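Long-range contacts in 401aa long hypothetical glucose-1-phosphate thymidylyltransferase (Sulfolobus tokodaii, PDB 2GGO), which probably serves as a bifunctional enzyme in UDP-N-acetylglucosamine and UDP-N-acetylgalactosamine synthesis, with a nucleotidyltransferase section followed by a hexapeptide-repeat section: residues I119-S125 against N154-I160; Q138-S142 against R196-I200. All coordinates share one frame; numbering follows the deposited sequence.

Contact 1. Residues I119-S125 against N154-I160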
ATOM      1  N   ILE A 119      20.917   6.541   7.456  1.00 42.42           N
ATOM      2  CA  ILE A 119      19.971   6.268   6.396  1.00 43.30           C
ATOM      3  C   ILE A 119      19.921   4.775   6.170  1.00 43.12           C
ATOM      4  O   ILE A 119      20.942   4.106   6.236  1.00 42.60           O
ATOM      5  CB  ILE A 119      20.386   7.058   5.144  1.00 43.65           C
ATOM      6  CG1 ILE A 119      19.499   8.285   4.997  1.00 43.96           C
ATOM      7  CG2 ILE A 119      20.421   6.221   3.857  1.00 45.10           C
ATOM      8  CD1 ILE A 119      19.707   8.973   3.711  1.00 47.30           C
ATOM      9  N   ILE A 120      18.716   4.240   5.967  1.00 44.47           N
ATOM     10  CA  ILE A 120      18.553   2.803   5.703  1.00 44.96           C
ATOM     11  C   ILE A 120      18.543   2.540   4.203  1.00 45.62           C
ATOM     12  O   ILE A 120      17.992   3.312   3.429  1.00 46.08           O
ATOM     13  CB  ILE A 120      17.360   2.189   6.474  1.00 44.68           C
ATOM     14  CG1 ILE A 120      17.684   2.242   7.974  1.00 44.67           C
ATOM     15  CG2 ILE A 120      17.105   0.739   6.049  1.00 43.77           C
ATOM     16  CD1 ILE A 120      16.539   1.957   8.909  1.00 45.87           C
ATOM     17  N   GLY A 121      19.226   1.475   3.814  1.00 46.78           N
ATOM     18  CA  GLY A 121      19.303   1.044   2.437  1.00 48.21           C
ATOM     19  C   GLY A 121      18.924  -0.412   2.353  1.00 49.52           C
ATOM     20  O   GLY A 121      19.255  -1.221   3.229  1.00 49.86           O
ATOM     21  N   VAL A 122      18.205  -0.739   1.297  1.00 51.39           N
ATOM     22  CA  VAL A 122      17.689  -2.075   1.107  1.00 53.30           C
ATOM     23  C   VAL A 122      18.125  -2.542  -0.283  1.00 55.35           C
ATOM     24  O   VAL A 122      18.220  -1.738  -1.222  1.00 55.11           O
ATOM     25  CB  VAL A 122      16.124  -2.114   1.300  1.00 52.96           C
ATOM     26  CG1 VAL A 122      15.411  -1.165   0.350  1.00 52.53           C
ATOM     27  CG2 VAL A 122      15.573  -3.530   1.178  1.00 52.47           C
ATOM     28  N   LYS A 123      18.426  -3.832  -0.398  1.00 58.28           N
ATOM     29  CA  LYS A 123      18.786  -4.401  -1.691  1.00 61.41           C
ATOM     30  C   LYS A 123      17.555  -4.908  -2.472  1.00 63.32           C
ATOM     31  O   LYS A 123      16.873  -5.867  -2.064  1.00 62.78           O
ATOM     32  CB  LYS A 123      19.878  -5.464  -1.548  1.00 61.64           C
ATOM     33  CG  LYS A 123      21.274  -4.910  -1.194  1.00 62.43           C
ATOM     34  CD  LYS A 123      22.323  -5.988  -1.416  1.00 64.52           C
ATOM     35  CE  LYS A 123      23.358  -6.029  -0.306  1.00 65.67           C
ATOM     36  NZ  LYS A 123      23.513  -7.444   0.217  1.00 66.81           N
ATOM     37  N   VAL A 124      17.276  -4.205  -3.577  1.00 65.71           N
ATOM     38  CA  VAL A 124      16.225  -4.569  -4.542  1.00 68.07           C
ATOM     39  C   VAL A 124      16.832  -5.111  -5.837  1.00 69.99           C
ATOM     40  O   VAL A 124      17.873  -4.617  -6.299  1.00 70.36           O
ATOM     41  CB  VAL A 124      15.255  -3.390  -4.889  1.00 67.74           C
ATOM     42  CG1 VAL A 124      14.523  -2.913  -3.649  1.00 67.96           C
ATOM     43  CG2 VAL A 124      15.969  -2.249  -5.584  1.00 66.63           C
ATOM     44  N   SER A 125      16.173  -6.120  -6.413  1.00 72.15           N
ATOM     45  CA  SER A 125      16.619  -6.735  -7.669  1.00 73.92           C
ATOM     46  C   SER A 125      16.049  -6.011  -8.887  1.00 75.05           C
ATOM     47  O   SER A 125      15.676  -6.652  -9.869  1.00 75.64           O
ATOM     48  CB  SER A 125      16.256  -8.220  -7.700  1.00 73.88           C
ATOM     49  OG  SER A 125      14.857  -8.383  -7.626  1.00 74.19           O
ATOM     50  N   ASN A 154      22.928  -2.391  -6.117  1.00 79.91           N
ATOM     51  CA  ASN A 154      21.674  -2.998  -5.662  1.00 78.02           C
ATOM     52  C   ASN A 154      21.065  -2.296  -4.444  1.00 76.02           C
ATOM     53  O   ASN A 154      19.866  -2.434  -4.178  1.00 75.96           O
ATOM     54  CB  ASN A 154      21.893  -4.467  -5.331  1.00 78.61           C
ATOM     55  CG  ASN A 154      21.814  -5.339  -6.550  1.00 80.48           C
ATOM     56  OD1 ASN A 154      20.730  -5.577  -7.091  1.00 82.17           O
ATOM     57  ND2 ASN A 154      22.969  -5.822  -7.006  1.00 83.68           N
ATOM     58  N   LEU A 155      21.906  -1.569  -3.703  1.00 73.19           N
ATOM     59  CA  LEU A 155      21.474  -0.756  -2.571  1.00 70.14           C
ATOM     60  C   LEU A 155      20.673   0.458  -3.006  1.00 68.04           C
ATOM     61  O   LEU A 155      21.189   1.348  -3.682  1.00 67.56           O
ATOM     62  CB  LEU A 155      22.669  -0.268  -1.748  1.00 70.22           C
ATOM     63  CG  LEU A 155      22.981  -0.828  -0.357  1.00 69.76           C
ATOM     64  CD1 LEU A 155      23.511   0.314   0.472  1.00 69.49           C
ATOM     65  CD2 LEU A 155      21.801  -1.482   0.351  1.00 68.64           C
ATOM     66  N   ILE A 156      19.417   0.499  -2.584  1.00 65.52           N
ATOM     67  CA  ILE A 156      18.570   1.659  -2.843  1.00 63.15           C
ATOM     68  C   ILE A 156      18.198   2.397  -1.539  1.00 60.80           C
ATOM     69  O   ILE A 156      18.319   1.842  -0.438  1.00 60.38           O
ATOM     70  CB  ILE A 156      17.313   1.277  -3.728  1.00 63.51           C
ATOM     71  CG1 ILE A 156      16.381   0.293  -3.011  1.00 63.11           C
ATOM     72  CG2 ILE A 156      17.746   0.695  -5.098  1.00 63.65           C
ATOM     73  CD1 ILE A 156      15.045   0.864  -2.693  1.00 61.75           C
ATOM     74  N   ASN A 157      17.769   3.646  -1.672  1.00 57.74           N
ATOM     75  CA  ASN A 157      17.246   4.395  -0.544  1.00 55.17           C
ATOM     76  C   ASN A 157      15.935   3.787  -0.021  1.00 53.74           C
ATOM     77  O   ASN A 157      14.904   3.901  -0.678  1.00 53.48           O
ATOM     78  CB  ASN A 157      17.045   5.856  -0.949  1.00 55.11           C
ATOM     79  CG  ASN A 157      16.485   6.722   0.183  1.00 55.06           C
ATOM     80  OD1 ASN A 157      16.400   6.296   1.335  1.00 55.92           O
ATOM     81  ND2 ASN A 157      16.113   7.943  -0.148  1.00 52.81           N
ATOM     82  N   ALA A 158      15.983   3.139   1.149  1.00 51.29           N
ATOM     83  CA  ALA A 158      14.799   2.520   1.772  1.00 49.52           C
ATOM     84  C   ALA A 158      13.775   3.527   2.340  1.00 48.34           C
ATOM     85  O   ALA A 158      12.716   3.112   2.811  1.00 48.70           O
ATOM     86  CB  ALA A 158      15.214   1.545   2.851  1.00 48.87           C
ATOM     87  N   GLY A 159      14.088   4.830   2.292  1.00 46.59           N
ATOM     88  CA  GLY A 159      13.221   5.908   2.793  1.00 44.05           C
ATOM     89  C   GLY A 159      12.950   5.965   4.293  1.00 43.22           C
ATOM     90  O   GLY A 159      11.903   6.477   4.705  1.00 42.12           O
ATOM     91  N   ILE A 160      13.873   5.422   5.096  1.00 42.11           N
ATOM     92  CA  ILE A 160      13.906   5.568   6.574  1.00 41.44           C
ATOM     93  C   ILE A 160      15.148   6.370   7.045  1.00 41.20           C
ATOM     94  O   ILE A 160      16.282   5.915   6.952  1.00 40.74           O
ATOM     95  CB  ILE A 160      13.900   4.196   7.284  1.00 41.11           C
ATOM     96  CG1 ILE A 160      12.632   3.420   6.923  1.00 39.75           C
ATOM     97  CG2 ILE A 160      14.033   4.362   8.823  1.00 40.63           C
ATOM     98  CD1 ILE A 160      12.757   1.947   7.105  1.00 38.65           C
TER
HETATM   99  O   HOH W   1      16.897   5.516   3.927  1.00 43.11           O
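V122 and I156 form the antiparallel hydrogen-bonded pair at the middle of this contact. V122 N donates to I156 O, and I156 N returns a nearly straight bond to V122 O (2.9 Å, 175°). V124 N to N154 O extends the ladder at one end. At the other, A158 N reaches I120 O and I120 N reaches I160 O, while segment 154-160 turns a corner at G159. Between the bonded pairs, G121 CA lies 3.1 Å from I156 O in a CA-H...O contact.

Apolar side chains also meet across the segments. V122 and I156 lie side by side, and V122 CG1 also meets A158 CB at 3.7 Å. V124 crosses I156 at about a right angle, with V124 CG2 tight against I156 CG2 at 3.5 Å. Beyond the corner, I120 CD1 presses on I160 CG2, also at 3.5 Å.

N157 probably binds N-acetylglucosamine 1-phosphate. Its CG stands anti to the backbone N (chi1 180°), and OD1 accepts from G159 N at 2.9 Å, closing an Asx turn. The donor sits above the amide plane. N157 ND2 bonds to Y161 OH.

These are neighbouring strands of the mixed sheet in the nucleotidyltransferase section. Helix 106-111 packs on I120 and I160, strand 132-135 touches L155 and N157, and strand 197-201 flanks strand 117-123.

Contact 2. Residues Q138-S142 against R196-I200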
ATOM      1  N   GLN A 138      34.512   3.795   2.749  1.00 87.88           N
ATOM      2  CA  GLN A 138      34.353   3.418   4.148  1.00 87.78           C
ATOM      3  C   GLN A 138      32.923   3.006   4.467  1.00 87.32           C
ATOM      4  O   GLN A 138      32.619   2.594   5.592  1.00 87.07           O
ATOM      5  CB  GLN A 138      34.783   4.575   5.035  1.00 87.96           C
ATOM      6  CG  GLN A 138      35.753   4.158   6.118  1.00 88.89           C
ATOM      7  CD  GLN A 138      37.006   5.013   6.107  1.00 90.15           C
ATOM      8  OE1 GLN A 138      38.124   4.495   6.186  1.00 90.33           O
ATOM      9  NE2 GLN A 138      36.829   6.335   5.990  1.00 90.48           N
ATOM     10  N   ASN A 139      32.060   3.139   3.462  1.00 86.98           N
ATOM     11  CA  ASN A 139      30.683   2.621   3.476  1.00 86.80           C
ATOM     12  C   ASN A 139      29.613   3.486   4.170  1.00 86.37           C
ATOM     13  O   ASN A 139      28.497   3.031   4.436  1.00 86.16           O
ATOM     14  CB  ASN A 139      30.641   1.146   3.924  1.00 87.04           C
ATOM     15  CG  ASN A 139      31.405   0.220   2.972  1.00 87.49           C
ATOM     16  OD1 ASN A 139      31.875   0.650   1.908  1.00 87.89           O
ATOM     17  ND2 ASN A 139      31.531  -1.055   3.354  1.00 87.62           N
ATOM     18  N   ASN A 140      29.963   4.738   4.442  1.00 85.99           N
ATOM     19  CA  ASN A 140      28.970   5.772   4.683  1.00 85.78           C
ATOM     20  C   ASN A 140      28.556   6.329   3.319  1.00 85.60           C
ATOM     21  O   ASN A 140      29.043   5.865   2.291  1.00 85.58           O
ATOM     22  CB  ASN A 140      29.532   6.861   5.596  1.00 85.90           C
ATOM     23  CG  ASN A 140      30.171   6.296   6.854  1.00 86.16           C
ATOM     24  OD1 ASN A 140      29.578   5.469   7.558  1.00 86.38           O
ATOM     25  ND2 ASN A 140      31.391   6.740   7.141  1.00 86.77           N
ATOM     26  N   LEU A 141      27.669   7.314   3.289  1.00 85.42           N
ATOM     27  CA  LEU A 141      27.079   7.718   2.021  1.00 85.51           C
ATOM     28  C   LEU A 141      27.951   8.675   1.223  1.00 86.01           C
ATOM     29  O   LEU A 141      28.358   9.721   1.735  1.00 86.07           O
ATOM     30  CB  LEU A 141      25.690   8.330   2.224  1.00 85.17           C
ATOM     31  CG  LEU A 141      24.874   8.613   0.959  1.00 83.95           C
ATOM     32  CD1 LEU A 141      24.190   7.348   0.455  1.00 81.89           C
ATOM     33  CD2 LEU A 141      23.886   9.746   1.203  1.00 82.78           C
ATOM     34  N   SER A 142      28.215   8.302  -0.032  1.00 86.55           N
ATOM     35  CA  SER A 142      28.845   9.193  -0.991  1.00 87.00           C
ATOM     36  C   SER A 142      27.761  10.034  -1.648  1.00 87.38           C
ATOM     37  O   SER A 142      27.653  11.229  -1.386  1.00 87.31           O
ATOM     38  CB  SER A 142      29.640   8.398  -2.020  1.00 86.98           C
ATOM     39  OG  SER A 142      30.661   9.198  -2.579  1.00 87.22           O
ATOM     40  N   ARG A 196      29.231  13.055   7.783  1.00 74.04           N
ATOM     41  CA  ARG A 196      29.234  11.615   7.673  1.00 72.42           C
ATOM     42  C   ARG A 196      27.795  11.137   7.910  1.00 70.78           C
ATOM     43  O   ARG A 196      27.207  11.376   8.978  1.00 70.66           O
ATOM     44  CB  ARG A 196      30.227  11.063   8.691  1.00 72.77           C
ATOM     45  CG  ARG A 196      29.927   9.733   9.294  1.00 74.30           C
ATOM     46  CD  ARG A 196      30.433   9.754  10.726  1.00 77.62           C
ATOM     47  NE  ARG A 196      30.425   8.429  11.327  1.00 80.26           N
ATOM     48  CZ  ARG A 196      31.335   7.490  11.078  1.00 82.62           C
ATOM     49  NH1 ARG A 196      32.341   7.723  10.233  1.00 83.31           N
ATOM     50  NH2 ARG A 196      31.239   6.310  11.675  1.00 84.03           N
ATOM     51  N   VAL A 197      27.234  10.506   6.875  1.00 68.20           N
ATOM     52  CA  VAL A 197      25.871   9.978   6.871  1.00 65.46           C
ATOM     53  C   VAL A 197      25.952   8.450   6.779  1.00 63.71           C
ATOM     54  O   VAL A 197      26.148   7.918   5.689  1.00 63.62           O
ATOM     55  CB  VAL A 197      25.088  10.534   5.663  1.00 65.23           C
ATOM     56  CG1 VAL A 197      23.626  10.180   5.755  1.00 65.47           C
ATOM     57  CG2 VAL A 197      25.231  12.020   5.587  1.00 65.60           C
ATOM     58  N   LYS A 198      25.838   7.752   7.915  1.00 61.56           N
ATOM     59  CA  LYS A 198      25.908   6.276   7.965  1.00 59.54           C
ATOM     60  C   LYS A 198      24.901   5.629   7.026  1.00 58.03           C
ATOM     61  O   LYS A 198      23.933   6.251   6.610  1.00 57.42           O
ATOM     62  CB  LYS A 198      25.629   5.762   9.378  1.00 59.49           C
ATOM     63  CG  LYS A 198      26.817   5.690  10.305  1.00 59.24           C
ATOM     64  CD  LYS A 198      26.536   4.765  11.520  1.00 60.04           C
ATOM     65  CE  LYS A 198      26.481   3.268  11.132  1.00 59.52           C
ATOM     66  NZ  LYS A 198      26.352   2.350  12.310  1.00 56.98           N
ATOM     67  N   VAL A 199      25.135   4.381   6.682  1.00 56.57           N
ATOM     68  CA  VAL A 199      24.178   3.644   5.889  1.00 55.39           C
ATOM     69  C   VAL A 199      24.059   2.273   6.545  1.00 55.20           C
ATOM     70  O   VAL A 199      25.034   1.499   6.570  1.00 54.57           O
ATOM     71  CB  VAL A 199      24.573   3.556   4.368  1.00 55.55           C
ATOM     72  CG1 VAL A 199      23.917   2.374   3.682  1.00 55.16           C
ATOM     73  CG2 VAL A 199      24.203   4.831   3.627  1.00 54.40           C
ATOM     74  N   ILE A 200      22.874   2.011   7.114  1.00 54.61           N
ATOM     75  CA  ILE A 200      22.511   0.682   7.625  1.00 54.07           C
ATOM     76  C   ILE A 200      21.770  -0.060   6.512  1.00 54.47           C
ATOM     77  O   ILE A 200      20.924   0.516   5.822  1.00 53.69           O
ATOM     78  CB  ILE A 200      21.584   0.730   8.877  1.00 53.81           C
ATOM     79  CG1 ILE A 200      21.798   2.001   9.706  1.00 54.00           C
ATOM     80  CG2 ILE A 200      21.688  -0.577   9.700  1.00 52.78           C
ATOM     81  CD1 ILE A 200      23.163   2.157  10.313  1.00 53.51           C
TER
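L141 and V199 cross at a slant. With CG anti to the backbone N (chi1 -172°), L141 carries CD1 to within 4.0 Å of V199 CG2. L141 CB lies beside two valines: it is 4.1 Å from V197 CB and 4.1 Å from V199 CG2. CB touches both valines, and CD1 reaches V199 alone of the two.

A backbone bond accompanies this packing. L141 N donates to V197 O at 2.9 Å, with an N-H...O angle of 148°. It is the one hydrogen bond between the segments, which do not pair along a ladder.

N140 precedes L141 and meets R196 and K198. Its CB packs against V197 O at 3.5 Å. From there the amide reaches over one face of the R196 guanidinium, offset toward the rim, and the two planes stand 64° apart. N140 ND2 is 3.4 Å from R196 NH1, but both are donors and do not bond. N140 OD1 faces K198 instead, 3.8 Å from K198 CA. The R196 chain is bent at its second torsion, and its NE makes a long, weak ion pair with E116.

The contact joins the two-stranded hairpin 132-135/141-145 to an outermost strand of the mixed sheet. Helix 184-194 covers L141 and V197 through A192, with I188 also on L141 and M191 on V197. Strand 132-135 adds L133 against L141 and L135 against V199. Strand 117-123 runs alongside the edge strand and packs on K198 and V199.

How the contacts relate
From the N terminus, the chain first passes through 119-125, then makes the hairpin that includes 138-142. It next returns to the sheet at 154-160, where contact 1 closes a loop with 28 residues between its segments. Helices 166-173 and 184-194 follow before 196-200, where contact 2 closes a loop with 53 residues between its segments. The segments alternate, so the two loops cross. Strand 117-123 lies between 155-164 and 197-201 in the mixed sheet, and probable hydrogen bonds link G121 N to I200 O and I200 N to I119 O. Together, the contacts tie the hairpin and two sheet neighbours of strand 117-123 into one nucleotidyltransferase unit.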